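Local coordinates for ABC transporter, substrate binding protein (Mannopine) (Agrobacterium fabrum, PDB 5L9S) that serves as a periplasmic solute-binding protein of an ABC transporter, probably delivering mannopine for uptake, and is captured here in its open, unliganded form, at residues 83-88 with 97-102; 149-154 with 206-211; 263-268 with 278-283. All blocks are in the same frame, centred on the assembly; numbering follows the deposited sequence.

Interaction 1: 83-88 with 97-102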
ATOM      1  N   ASP A  83      -2.083  22.823  -3.792  1.00 88.44           N
ATOM      2  CA  ASP A  83      -2.937  23.753  -4.540  1.00 91.94           C
ATOM      3  C   ASP A  83      -3.851  23.014  -5.542  1.00 93.22           C
ATOM      4  O   ASP A  83      -5.067  23.211  -5.503  1.00 93.93           O
ATOM      5  CB  ASP A  83      -2.146  24.920  -5.192  1.00 98.28           C
ATOM      6  CG  ASP A  83      -0.932  24.620  -6.073  1.00110.24           C
ATOM      7  OD1 ASP A  83      -0.592  23.416  -6.243  1.00106.37           O
ATOM      8  OD2 ASP A  83      -0.299  25.591  -6.561  1.00119.18           O
ATOM      9  N   PHE A  84      -3.265  22.136  -6.388  1.00 87.01           N
ATOM     10  CA  PHE A  84      -3.955  21.301  -7.386  1.00 85.60           C
ATOM     11  C   PHE A  84      -5.019  20.380  -6.750  1.00 87.93           C
ATOM     12  O   PHE A  84      -6.077  20.149  -7.337  1.00 86.47           O
ATOM     13  CB  PHE A  84      -2.913  20.466  -8.166  1.00 85.42           C
ATOM     14  CG  PHE A  84      -3.438  19.257  -8.911  1.00 84.44           C
ATOM     15  CD1 PHE A  84      -3.895  19.370 -10.218  1.00 89.21           C
ATOM     16  CD2 PHE A  84      -3.463  18.003  -8.308  1.00 82.76           C
ATOM     17  CE1 PHE A  84      -4.384  18.253 -10.906  1.00 87.87           C
ATOM     18  CE2 PHE A  84      -3.967  16.893  -8.988  1.00 83.36           C
ATOM     19  CZ  PHE A  84      -4.420  17.023 -10.285  1.00 83.03           C
ATOM     20  N   CYS A  85      -4.697  19.846  -5.567  1.00 85.05           N
ATOM     21  CA  CYS A  85      -5.471  18.929  -4.743  1.00 84.25           C
ATOM     22  C   CYS A  85      -6.846  19.430  -4.322  1.00 89.90           C
ATOM     23  O   CYS A  85      -7.744  18.615  -4.084  1.00 88.35           O
ATOM     24  CB  CYS A  85      -4.645  18.540  -3.524  1.00 84.31           C
ATOM     25  SG  CYS A  85      -3.171  17.564  -3.916  1.00 86.37           S
ATOM     26  N   MET A  86      -6.980  20.754  -4.154  1.00 89.47           N
ATOM     27  CA  MET A  86      -8.189  21.456  -3.729  1.00 91.42           C
ATOM     28  C   MET A  86      -9.396  21.170  -4.613  1.00 93.06           C
ATOM     29  O   MET A  86     -10.497  21.013  -4.089  1.00 92.60           O
ATOM     30  CB  MET A  86      -7.922  22.967  -3.634  1.00 98.32           C
ATOM     31  CG  MET A  86      -7.287  23.375  -2.323  1.00102.81           C
ATOM     32  SD  MET A  86      -6.485  24.997  -2.354  1.00112.33           S
ATOM     33  CE  MET A  86      -5.459  24.861  -0.908  1.00107.90           C
ATOM     34  N   GLN A  87      -9.169  21.043  -5.942  1.00 88.12           N
ATOM     35  CA  GLN A  87     -10.188  20.779  -6.963  1.00 87.94           C
ATOM     36  C   GLN A  87     -10.902  19.421  -6.797  1.00 87.34           C
ATOM     37  O   GLN A  87     -11.935  19.200  -7.432  1.00 88.35           O
ATOM     38  CB  GLN A  87      -9.607  20.941  -8.387  1.00 89.99           C
ATOM     39  CG  GLN A  87      -8.954  19.685  -8.968  1.00 98.48           C
ATOM     40  CD  GLN A  87      -8.467  19.836 -10.391  1.00121.33           C
ATOM     41  OE1 GLN A  87      -7.346  19.451 -10.719  1.00114.51           O
ATOM     42  NE2 GLN A  87      -9.302  20.361 -11.282  1.00119.62           N
ATOM     43  N   PHE A  88     -10.376  18.531  -5.950  1.00 79.17           N
ATOM     44  CA  PHE A  88     -10.986  17.224  -5.724  1.00 75.90           C
ATOM     45  C   PHE A  88     -11.834  17.168  -4.436  1.00 86.05           C
ATOM     46  O   PHE A  88     -12.049  16.085  -3.874  1.00 85.23           O
ATOM     47  CB  PHE A  88      -9.924  16.112  -5.786  1.00 72.45           C
ATOM     48  CG  PHE A  88      -9.274  16.001  -7.142  1.00 71.76           C
ATOM     49  CD1 PHE A  88      -9.962  15.452  -8.218  1.00 73.14           C
ATOM     50  CD2 PHE A  88      -7.990  16.475  -7.353  1.00 72.75           C
ATOM     51  CE1 PHE A  88      -9.368  15.370  -9.484  1.00 73.93           C
ATOM     52  CE2 PHE A  88      -7.396  16.387  -8.616  1.00 75.58           C
ATOM     53  CZ  PHE A  88      -8.089  15.835  -9.674  1.00 73.08           C
ATOM     54  N   ASP A  97      -7.264  11.357   2.030  1.00 60.10           N
ATOM     55  CA  ASP A  97      -5.851  11.558   1.684  1.00 59.14           C
ATOM     56  C   ASP A  97      -5.489  11.090   0.263  1.00 60.05           C
ATOM     57  O   ASP A  97      -4.340  10.746   0.000  1.00 56.99           O
ATOM     58  CB  ASP A  97      -4.916  10.927   2.750  1.00 59.95           C
ATOM     59  CG  ASP A  97      -5.166  11.412   4.172  1.00 76.11           C
ATOM     60  OD1 ASP A  97      -5.254  12.657   4.373  1.00 78.61           O
ATOM     61  OD2 ASP A  97      -5.268  10.547   5.092  1.00 81.89           O
ATOM     62  N   SER A  98      -6.477  11.073  -0.642  1.00 56.86           N
ATOM     63  CA  SER A  98      -6.279  10.717  -2.046  1.00 55.16           C
ATOM     64  C   SER A  98      -5.428  11.717  -2.820  1.00 59.41           C
ATOM     65  O   SER A  98      -4.940  11.388  -3.899  1.00 57.04           O
ATOM     66  CB  SER A  98      -7.613  10.505  -2.744  1.00 57.86           C
ATOM     67  OG  SER A  98      -8.060   9.227  -2.335  1.00 64.04           O
ATOM     68  N   CYS A  99      -5.248  12.928  -2.287  1.00 59.30           N
ATOM     69  CA  CYS A  99      -4.457  13.971  -2.937  1.00 61.66           C
ATOM     70  C   CYS A  99      -3.755  14.801  -1.862  1.00 66.68           C
ATOM     71  O   CYS A  99      -4.391  15.616  -1.178  1.00 70.63           O
ATOM     72  CB  CYS A  99      -5.331  14.833  -3.854  1.00 64.83           C
ATOM     73  SG  CYS A  99      -4.494  15.423  -5.357  1.00 70.62           S
ATOM     74  N   THR A 100      -2.447  14.565  -1.696  1.00 58.69           N
ATOM     75  CA  THR A 100      -1.633  15.267  -0.709  1.00 58.22           C
ATOM     76  C   THR A 100      -0.498  16.060  -1.357  1.00 64.05           C
ATOM     77  O   THR A 100      -0.384  16.106  -2.586  1.00 65.49           O
ATOM     78  CB  THR A 100      -1.099  14.278   0.311  1.00 56.37           C
ATOM     79  OG1 THR A 100      -0.134  13.441  -0.325  1.00 57.50           O
ATOM     80  CG2 THR A 100      -2.203  13.468   0.991  1.00 46.14           C
ATOM     81  N   ARG A 101       0.355  16.670  -0.521  1.00 60.00           N
ATOM     82  CA  ARG A 101       1.524  17.446  -0.922  1.00 61.26           C
ATOM     83  C   ARG A 101       2.448  16.646  -1.859  1.00 64.62           C
ATOM     84  O   ARG A 101       2.883  17.155  -2.887  1.00 65.78           O
ATOM     85  CB  ARG A 101       2.285  17.867   0.345  1.00 62.44           C
ATOM     86  CG  ARG A 101       3.651  18.530   0.105  1.00 79.41           C
ATOM     87  CD  ARG A 101       4.303  18.899   1.413  1.00 85.08           C
ATOM     88  NE  ARG A 101       5.529  19.675   1.251  1.00 92.60           N
ATOM     89  CZ  ARG A 101       6.301  20.047   2.271  1.00106.82           C
ATOM     90  NH1 ARG A 101       5.991  19.691   3.515  1.00 97.35           N
ATOM     91  NH2 ARG A 101       7.404  20.756   2.054  1.00 86.83           N
ATOM     92  N   GLY A 102       2.719  15.404  -1.483  1.00 59.86           N
ATOM     93  CA  GLY A 102       3.618  14.517  -2.205  1.00 58.38           C
ATOM     94  C   GLY A 102       3.073  13.819  -3.428  1.00 60.98           C
ATOM     95  O   GLY A 102       3.852  13.253  -4.200  1.00 61.62           O
TER

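Interaction 2: 149-154 with 206-211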
ATOM      1  N   TRP A 149       6.911  -1.022  11.537  1.00 47.42           N
ATOM      2  CA  TRP A 149       5.780  -0.235  12.022  1.00 46.05           C
ATOM      3  C   TRP A 149       4.431  -0.987  12.035  1.00 48.70           C
ATOM      4  O   TRP A 149       3.665  -0.805  12.994  1.00 49.60           O
ATOM      5  CB  TRP A 149       5.668   1.126  11.309  1.00 44.33           C
ATOM      6  CG  TRP A 149       5.105   1.117   9.917  1.00 43.97           C
ATOM      7  CD1 TRP A 149       5.804   1.092   8.736  1.00 46.42           C
ATOM      8  CD2 TRP A 149       3.712   1.189   9.559  1.00 42.70           C
ATOM      9  NE1 TRP A 149       4.935   1.125   7.672  1.00 44.24           N
ATOM     10  CE2 TRP A 149       3.643   1.189   8.148  1.00 45.43           C
ATOM     11  CE3 TRP A 149       2.509   1.230  10.298  1.00 43.31           C
ATOM     12  CZ2 TRP A 149       2.428   1.292   7.467  1.00 43.45           C
ATOM     13  CZ3 TRP A 149       1.308   1.318   9.617  1.00 43.12           C
ATOM     14  CH2 TRP A 149       1.278   1.387   8.224  1.00 42.83           C
ATOM     15  N   ARG A 150       4.149  -1.833  10.996  1.00 40.39           N
ATOM     16  CA  ARG A 150       2.910  -2.611  10.908  1.00 37.09           C
ATOM     17  C   ARG A 150       2.890  -3.759  11.915  1.00 40.77           C
ATOM     18  O   ARG A 150       1.828  -4.170  12.345  1.00 40.60           O
ATOM     19  CB  ARG A 150       2.728  -3.181   9.508  1.00 35.23           C
ATOM     20  CG  ARG A 150       2.213  -2.222   8.457  1.00 40.35           C
ATOM     21  CD  ARG A 150       2.069  -3.100   7.264  1.00 43.77           C
ATOM     22  NE  ARG A 150       2.553  -2.537   6.005  1.00 51.49           N
ATOM     23  CZ  ARG A 150       3.825  -2.368   5.676  1.00 59.56           C
ATOM     24  NH1 ARG A 150       4.787  -2.616   6.560  1.00 61.88           N
ATOM     25  NH2 ARG A 150       4.145  -1.885   4.491  1.00 43.78           N
ATOM     26  N   VAL A 151       4.050  -4.324  12.235  1.00 39.15           N
ATOM     27  CA  VAL A 151       4.164  -5.401  13.224  1.00 40.71           C
ATOM     28  C   VAL A 151       3.905  -4.792  14.628  1.00 46.55           C
ATOM     29  O   VAL A 151       3.160  -5.371  15.424  1.00 46.05           O
ATOM     30  CB  VAL A 151       5.528  -6.143  13.123  1.00 44.88           C
ATOM     31  CG1 VAL A 151       5.754  -7.081  14.295  1.00 46.45           C
ATOM     32  CG2 VAL A 151       5.618  -6.919  11.821  1.00 43.80           C
ATOM     33  N   LEU A 152       4.496  -3.611  14.895  1.00 43.70           N
ATOM     34  CA  LEU A 152       4.354  -2.830  16.122  1.00 44.72           C
ATOM     35  C   LEU A 152       2.928  -2.332  16.318  1.00 46.64           C
ATOM     36  O   LEU A 152       2.368  -2.501  17.400  1.00 45.80           O
ATOM     37  CB  LEU A 152       5.356  -1.652  16.112  1.00 46.29           C
ATOM     38  CG  LEU A 152       6.865  -2.026  16.146  1.00 51.49           C
ATOM     39  CD1 LEU A 152       7.729  -0.787  16.113  1.00 52.20           C
ATOM     40  CD2 LEU A 152       7.213  -2.831  17.382  1.00 51.78           C
ATOM     41  N   ALA A 153       2.319  -1.759  15.253  1.00 43.29           N
ATOM     42  CA  ALA A 153       0.919  -1.320  15.247  1.00 42.94           C
ATOM     43  C   ALA A 153      -0.059  -2.511  15.445  1.00 47.19           C
ATOM     44  O   ALA A 153      -1.059  -2.331  16.138  1.00 49.74           O
ATOM     45  CB  ALA A 153       0.603  -0.556  13.967  1.00 42.36           C
ATOM     46  N   ALA A 154       0.238  -3.724  14.893  1.00 41.58           N
ATOM     47  CA  ALA A 154      -0.600  -4.920  15.120  1.00 41.74           C
ATOM     48  C   ALA A 154      -0.547  -5.295  16.597  1.00 49.51           C
ATOM     49  O   ALA A 154      -1.580  -5.625  17.160  1.00 51.30           O
ATOM     50  CB  ALA A 154      -0.127  -6.098  14.273  1.00 41.86           C
ATOM     51  N   VAL A 206      -1.543 -18.789  11.597  1.00 48.54           N
ATOM     52  CA  VAL A 206      -2.016 -17.419  11.812  1.00 45.70           C
ATOM     53  C   VAL A 206      -0.876 -16.456  11.492  1.00 47.00           C
ATOM     54  O   VAL A 206       0.192 -16.584  12.075  1.00 48.49           O
ATOM     55  CB  VAL A 206      -2.532 -17.190  13.252  1.00 50.60           C
ATOM     56  CG1 VAL A 206      -3.086 -15.778  13.401  1.00 48.26           C
ATOM     57  CG2 VAL A 206      -3.588 -18.220  13.639  1.00 52.27           C
ATOM     58  N   GLY A 207      -1.099 -15.504  10.585  1.00 39.14           N
ATOM     59  CA  GLY A 207      -0.045 -14.577  10.207  1.00 37.04           C
ATOM     60  C   GLY A 207      -0.454 -13.255   9.620  1.00 42.56           C
ATOM     61  O   GLY A 207      -1.601 -13.070   9.233  1.00 42.33           O
ATOM     62  N   GLN A 208       0.490 -12.312   9.593  1.00 41.04           N
ATOM     63  CA  GLN A 208       0.310 -11.005   8.993  1.00 39.99           C
ATOM     64  C   GLN A 208       0.989 -11.130   7.629  1.00 46.67           C
ATOM     65  O   GLN A 208       2.214 -11.285   7.557  1.00 44.87           O
ATOM     66  CB  GLN A 208       0.951  -9.902   9.846  1.00 40.88           C
ATOM     67  CG  GLN A 208       0.971  -8.554   9.150  1.00 46.71           C
ATOM     68  CD  GLN A 208       1.547  -7.472  10.025  1.00 56.07           C
ATOM     69  OE1 GLN A 208       0.862  -6.857  10.835  1.00 56.95           O
ATOM     70  NE2 GLN A 208       2.794  -7.160   9.842  1.00 54.02           N
ATOM     71  N   ILE A 209       0.183 -11.190   6.560  1.00 44.31           N
ATOM     72  CA  ILE A 209       0.702 -11.328   5.191  1.00 44.10           C
ATOM     73  C   ILE A 209       0.051 -10.301   4.257  1.00 45.45           C
ATOM     74  O   ILE A 209      -0.817  -9.556   4.700  1.00 43.01           O
ATOM     75  CB  ILE A 209       0.630 -12.786   4.657  1.00 48.52           C
ATOM     76  CG1 ILE A 209      -0.804 -13.224   4.351  1.00 48.28           C
ATOM     77  CG2 ILE A 209       1.355 -13.777   5.605  1.00 53.38           C
ATOM     78  CD1 ILE A 209      -0.913 -14.569   3.596  1.00 60.63           C
ATOM     79  N   TRP A 210       0.494 -10.225   2.993  1.00 43.13           N
ATOM     80  CA  TRP A 210      -0.121  -9.307   2.036  1.00 42.30           C
ATOM     81  C   TRP A 210      -1.393  -9.953   1.476  1.00 45.02           C
ATOM     82  O   TRP A 210      -1.385 -11.145   1.146  1.00 45.08           O
ATOM     83  CB  TRP A 210       0.825  -8.983   0.860  1.00 42.21           C
ATOM     84  CG  TRP A 210       2.083  -8.219   1.179  1.00 44.85           C
ATOM     85  CD1 TRP A 210       2.208  -7.124   1.988  1.00 47.91           C
ATOM     86  CD2 TRP A 210       3.381  -8.438   0.596  1.00 46.06           C
ATOM     87  NE1 TRP A 210       3.527  -6.718   2.035  1.00 48.49           N
ATOM     88  CE2 TRP A 210       4.264  -7.495   1.172  1.00 50.35           C
ATOM     89  CE3 TRP A 210       3.897  -9.375  -0.323  1.00 48.91           C
ATOM     90  CZ2 TRP A 210       5.619  -7.428   0.823  1.00 51.18           C
ATOM     91  CZ3 TRP A 210       5.241  -9.298  -0.681  1.00 51.60           C
ATOM     92  CH2 TRP A 210       6.090  -8.352  -0.094  1.00 52.44           C
ATOM     93  N   LEU A 211      -2.478  -9.163   1.324  1.00 41.36           N
ATOM     94  CA  LEU A 211      -3.723  -9.632   0.705  1.00 40.83           C
ATOM     95  C   LEU A 211      -3.487 -10.265  -0.680  1.00 43.48           C
ATOM     96  O   LEU A 211      -4.111 -11.271  -0.989  1.00 45.05           O
ATOM     97  CB  LEU A 211      -4.774  -8.521   0.622  1.00 39.71           C
ATOM     98  CG  LEU A 211      -6.189  -8.899   0.123  1.00 42.56           C
ATOM     99  CD1 LEU A 211      -6.731 -10.139   0.823  1.00 42.05           C
ATOM    100  CD2 LEU A 211      -7.131  -7.744   0.280  1.00 42.84           C
TER

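Interaction 3: 263-268 with 278-283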
ATOM      1  N   ALA A 263     -11.493   3.555 -15.103  1.00 46.28           N
ATOM      2  CA  ALA A 263     -10.051   3.415 -15.291  1.00 44.99           C
ATOM      3  C   ALA A 263      -9.452   2.760 -14.035  1.00 47.05           C
ATOM      4  O   ALA A 263      -8.784   1.728 -14.144  1.00 46.08           O
ATOM      5  CB  ALA A 263      -9.421   4.786 -15.528  1.00 46.52           C
ATOM      6  N   GLN A 264      -9.761   3.322 -12.848  1.00 42.44           N
ATOM      7  CA  GLN A 264      -9.314   2.821 -11.542  1.00 40.23           C
ATOM      8  C   GLN A 264      -9.756   1.388 -11.282  1.00 45.84           C
ATOM      9  O   GLN A 264      -8.936   0.598 -10.840  1.00 47.33           O
ATOM     10  CB  GLN A 264      -9.803   3.718 -10.398  1.00 41.40           C
ATOM     11  CG  GLN A 264      -9.359   5.171 -10.477  1.00 44.69           C
ATOM     12  CD  GLN A 264      -9.885   5.925  -9.298  1.00 47.76           C
ATOM     13  OE1 GLN A 264     -10.264   7.106  -9.371  1.00 42.54           O
ATOM     14  NE2 GLN A 264     -10.040   5.218  -8.220  1.00 36.57           N
ATOM     15  N   ALA A 265     -11.042   1.051 -11.544  1.00 42.63           N
ATOM     16  CA  ALA A 265     -11.628  -0.274 -11.334  1.00 41.18           C
ATOM     17  C   ALA A 265     -10.991  -1.314 -12.272  1.00 48.08           C
ATOM     18  O   ALA A 265     -10.719  -2.434 -11.837  1.00 47.30           O
ATOM     19  CB  ALA A 265     -13.122  -0.222 -11.559  1.00 43.02           C
ATOM     20  N   LYS A 266     -10.746  -0.946 -13.549  1.00 45.98           N
ATOM     21  CA  LYS A 266     -10.127  -1.846 -14.516  1.00 46.20           C
ATOM     22  C   LYS A 266      -8.689  -2.172 -14.064  1.00 49.38           C
ATOM     23  O   LYS A 266      -8.334  -3.353 -13.989  1.00 48.66           O
ATOM     24  CB  LYS A 266     -10.160  -1.219 -15.928  1.00 50.09           C
ATOM     25  CG  LYS A 266      -9.634  -2.128 -17.022  1.00 48.03           C
ATOM     26  CD  LYS A 266      -9.550  -1.416 -18.361  1.00 65.35           C
ATOM     27  CE  LYS A 266      -8.626  -2.108 -19.346  1.00 82.91           C
ATOM     28  NZ  LYS A 266      -9.023  -3.521 -19.614  1.00 95.47           N
ATOM     29  N   ALA A 267      -7.890  -1.131 -13.733  1.00 45.34           N
ATOM     30  CA  ALA A 267      -6.519  -1.303 -13.256  1.00 45.12           C
ATOM     31  C   ALA A 267      -6.467  -2.096 -11.928  1.00 47.65           C
ATOM     32  O   ALA A 267      -5.615  -2.972 -11.776  1.00 47.13           O
ATOM     33  CB  ALA A 267      -5.828   0.053 -13.108  1.00 46.18           C
ATOM     34  N   CYS A 268      -7.404  -1.849 -11.010  1.00 45.52           N
ATOM     35  CA  CYS A 268      -7.406  -2.565  -9.732  1.00 46.27           C
ATOM     36  C   CYS A 268      -8.031  -3.975  -9.793  1.00 51.54           C
ATOM     37  O   CYS A 268      -7.747  -4.779  -8.906  1.00 48.30           O
ATOM     38  CB  CYS A 268      -7.995  -1.718  -8.610  1.00 46.80           C
ATOM     39  SG  CYS A 268      -6.895  -0.361  -8.099  1.00 50.92           S
ATOM     40  N   GLN A 278     -14.523   5.506  -4.251  1.00 47.60           N
ATOM     41  CA  GLN A 278     -15.525   4.631  -3.641  1.00 47.54           C
ATOM     42  C   GLN A 278     -16.423   3.989  -4.719  1.00 52.64           C
ATOM     43  O   GLN A 278     -16.833   2.829  -4.564  1.00 53.53           O
ATOM     44  CB  GLN A 278     -16.333   5.406  -2.615  1.00 50.07           C
ATOM     45  CG  GLN A 278     -15.462   5.787  -1.423  1.00 59.27           C
ATOM     46  CD  GLN A 278     -16.261   6.413  -0.328  1.00 73.94           C
ATOM     47  OE1 GLN A 278     -17.064   5.747   0.348  1.00 62.61           O
ATOM     48  NE2 GLN A 278     -16.072   7.713  -0.145  1.00 69.94           N
ATOM     49  N   LYS A 279     -16.667   4.727  -5.825  1.00 48.27           N
ATOM     50  CA  LYS A 279     -17.429   4.263  -6.969  1.00 49.83           C
ATOM     51  C   LYS A 279     -16.674   3.151  -7.661  1.00 54.79           C
ATOM     52  O   LYS A 279     -17.306   2.168  -8.032  1.00 56.43           O
ATOM     53  CB  LYS A 279     -17.733   5.417  -7.960  1.00 55.32           C
ATOM     54  CG  LYS A 279     -18.794   5.096  -9.013  1.00 72.27           C
ATOM     55  CD  LYS A 279     -19.727   6.278  -9.243  1.00 87.82           C
ATOM     56  CE  LYS A 279     -21.147   5.827  -9.537  1.00101.64           C
ATOM     57  NZ  LYS A 279     -21.364   5.507 -10.973  1.00107.46           N
ATOM     58  N   ALA A 280     -15.335   3.298  -7.838  1.00 49.55           N
ATOM     59  CA  ALA A 280     -14.463   2.303  -8.474  1.00 47.34           C
ATOM     60  C   ALA A 280     -14.460   0.998  -7.682  1.00 49.80           C
ATOM     61  O   ALA A 280     -14.565  -0.051  -8.308  1.00 50.39           O
ATOM     62  CB  ALA A 280     -13.048   2.844  -8.630  1.00 47.01           C
ATOM     63  N   ILE A 281     -14.401   1.059  -6.316  1.00 45.12           N
ATOM     64  CA  ILE A 281     -14.451  -0.113  -5.429  1.00 44.57           C
ATOM     65  C   ILE A 281     -15.725  -0.935  -5.709  1.00 55.05           C
ATOM     66  O   ILE A 281     -15.644  -2.150  -5.898  1.00 55.47           O
ATOM     67  CB  ILE A 281     -14.321   0.239  -3.899  1.00 45.97           C
ATOM     68  CG1 ILE A 281     -12.912   0.704  -3.525  1.00 45.37           C
ATOM     69  CG2 ILE A 281     -14.731  -0.941  -3.004  1.00 45.43           C
ATOM     70  CD1 ILE A 281     -12.835   1.627  -2.306  1.00 46.49           C
ATOM     71  N   SER A 282     -16.885  -0.273  -5.736  1.00 55.55           N
ATOM     72  CA  SER A 282     -18.173  -0.926  -5.949  1.00 57.85           C
ATOM     73  C   SER A 282     -18.404  -1.371  -7.407  1.00 64.42           C
ATOM     74  O   SER A 282     -19.165  -2.311  -7.647  1.00 66.29           O
ATOM     75  CB  SER A 282     -19.294  -0.004  -5.497  1.00 63.21           C
ATOM     76  OG  SER A 282     -19.307   1.172  -6.288  1.00 71.95           O
ATOM     77  N   GLN A 283     -17.762  -0.687  -8.363  1.00 60.30           N
ATOM     78  CA  GLN A 283     -17.848  -0.914  -9.807  1.00 61.56           C
ATOM     79  C   GLN A 283     -17.058  -2.138 -10.275  1.00 65.79           C
ATOM     80  O   GLN A 283     -17.204  -2.537 -11.438  1.00 67.42           O
ATOM     81  CB  GLN A 283     -17.276   0.305 -10.528  1.00 63.55           C
ATOM     82  CG  GLN A 283     -18.149   0.880 -11.601  1.00 83.94           C
ATOM     83  CD  GLN A 283     -17.501   2.118 -12.151  1.00108.58           C
ATOM     84  OE1 GLN A 283     -17.990   3.236 -11.972  1.00108.47           O
ATOM     85  NE2 GLN A 283     -16.376   1.941 -12.820  1.00 98.56           N
TER

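Interaction 1: 83-88 with 97-102
A cysteine pair belonging to a disulfide of this protein, Cys85 with Cys99, brings helix 82-85 against the short strand 99-100. Only eight residues, neither helix nor strand, separate the two segments. Among the alpha carbons, Cys85 CA and Cys99 CA come closest, 5.4 Å apart. In this model Cys85 SG lies 2.9 Å from Cys99 SG. That is longer than a disulfide bond and shorter than an ordinary sulfur-sulfur contact, so the bonding state in these coordinates is doubtful. Cys85 SG stands anti to its own carbonyl carbon (chi1 -66°), which turns it toward the strand. It also comes 3.4 Å from Thr100 O, while Cys85 CB is 3.6 Å from Cys99 SG.

Two phenylalanines border Cys99 SG. The Phe84 ring approaches with CE2 at 4.0 Å from Cys99 SG, and Phe88 with CD2 at 4.2 Å from the same sulfur. Both are oblique sulfur-aromatic contacts. The two rings also meet each other, with Phe84 CZ in plane at the edge of the Phe88 ring. One face of the Phe88 ring carries Gln87 CG, 3.6 Å above the plane and offset toward the rim. Beyond the rings, helix 247-258 packs on the same residues: Leu251 and Ile254 touch Phe84, and Leu258 touches Phe88.

If closed, the Cys85-Cys99 disulfide would cross-link the two ends of the eight-residue connection, with the Phe84 and Phe88 rings bordering Cys99 SG.

Interaction 2: 149-154 with 206-211
The Arg150 guanidinium has Trp149 NE1 over one face, 3.9 Å above its plane and offset toward the rim, while the Arg150 backbone and CB meet Gln208 across the contact. The indole of Trp149 in turn carries Arg150 CG on one face, 3.5 Å above the ring plane, again offset toward the rim. The aliphatic part of the arginine and its charged end therefore both lie along the tryptophan.

The third flat group is the carboxamide of Gln208, which makes the whole contact from the strand side. Its CG is anti to the backbone N (chi1 171°) and the chain runs on extended, so the amide reaches the helix although Val151 CA and Gln208 CA are 8.0 Å apart. Its oxygen and nitrogen have probably been modelled the wrong way round. As modelled, Gln208 OE1 is 3.2 Å from Arg150 O. With the amide turned over, this may be a hydrogen bond. Arg150 O already accepts the helical bond from Ala154 N, at 3.0 Å. Val151 CG2 and Ala154 CB close around the amide, whichever way it is turned, and give it apolar neighbours.

The axes of helix segment 149-154 and strand 206-210 come within 10.7 Å and run at 140°, nearer antiparallel than perpendicular. The strand lies between strand 140-143, parallel to it, and strand 103-116, antiparallel. Gln208 rises from this sheet beside Phe142, Thr111 and Phe232, and Val151 also rests on Phe142. The contact thus lays helix 149-158 on one face of the sheet.

Interaction 3: 263-268 with 278-283
Helices 263-268 and 278-283 cross at -49° with axes 8.3 Å apart, and they come nearest at Ala265 and Ala280, where Ala265 CA is 4.8 Å from Ala280 CA. Small side chains permit this closeness. Ala265 CB points at the other helix and lies 3.6 Å from Ala280 O, so a methyl meets the backbone directly. The two methyls are also neighbours, with Ala265 CB 4.2 Å from Ala280 CB. Ala280 CB is wedged against the preceding residue of the first helix too, at 3.8 Å from Gln264 CB. At the exposed border, Gln283 sends its extended chain out across from its own helix, and its amide NE2 comes 4.1 Å from Ala265 CB.

Within the second helix, Lys279 O takes two donors. Gln283 N makes the helical bond, and Ser282 OG gives a further one of 2.8 Å. The hydroxyl sits above the carbonyl plane, 36° out of it.

Pro261, at the start of the first helix, packs on Ala280 and Gln283 and extends the seam. Trp257 of helix 247-258 also touches Gln264. A short connection links the helices, and the disulfide from Cys268 to Cys273 ties its first part back to helix 261-271. Alanines facing each other across the crossing are characteristic of closely packed helix pairs, here one inside a solute-binding protein, with only Gln283 of the touching residues exposed.

Overall arrangement
Along the chain the three contacts follow one another in series: interaction 1 closes before interaction 2 opens, and interaction 3 comes last. Interactions 1 and 3 lie nearer each other, with centres about 19 Å apart and nearest atoms about 7 Å apart, without touching. Helix 247-258 lies against both. Interaction 2 is on the opposite side of the chain's centre, with its centre about 29 Å from that of interaction 1 and about 26 Å from that of interaction 3. Interactions 1 and 2 reach the same mixed sheet, where the long strand 103-116 pairs with both strand 99-100 and strand 206-210. This spread is consistent with the two-lobed fold of periplasmic binding proteins.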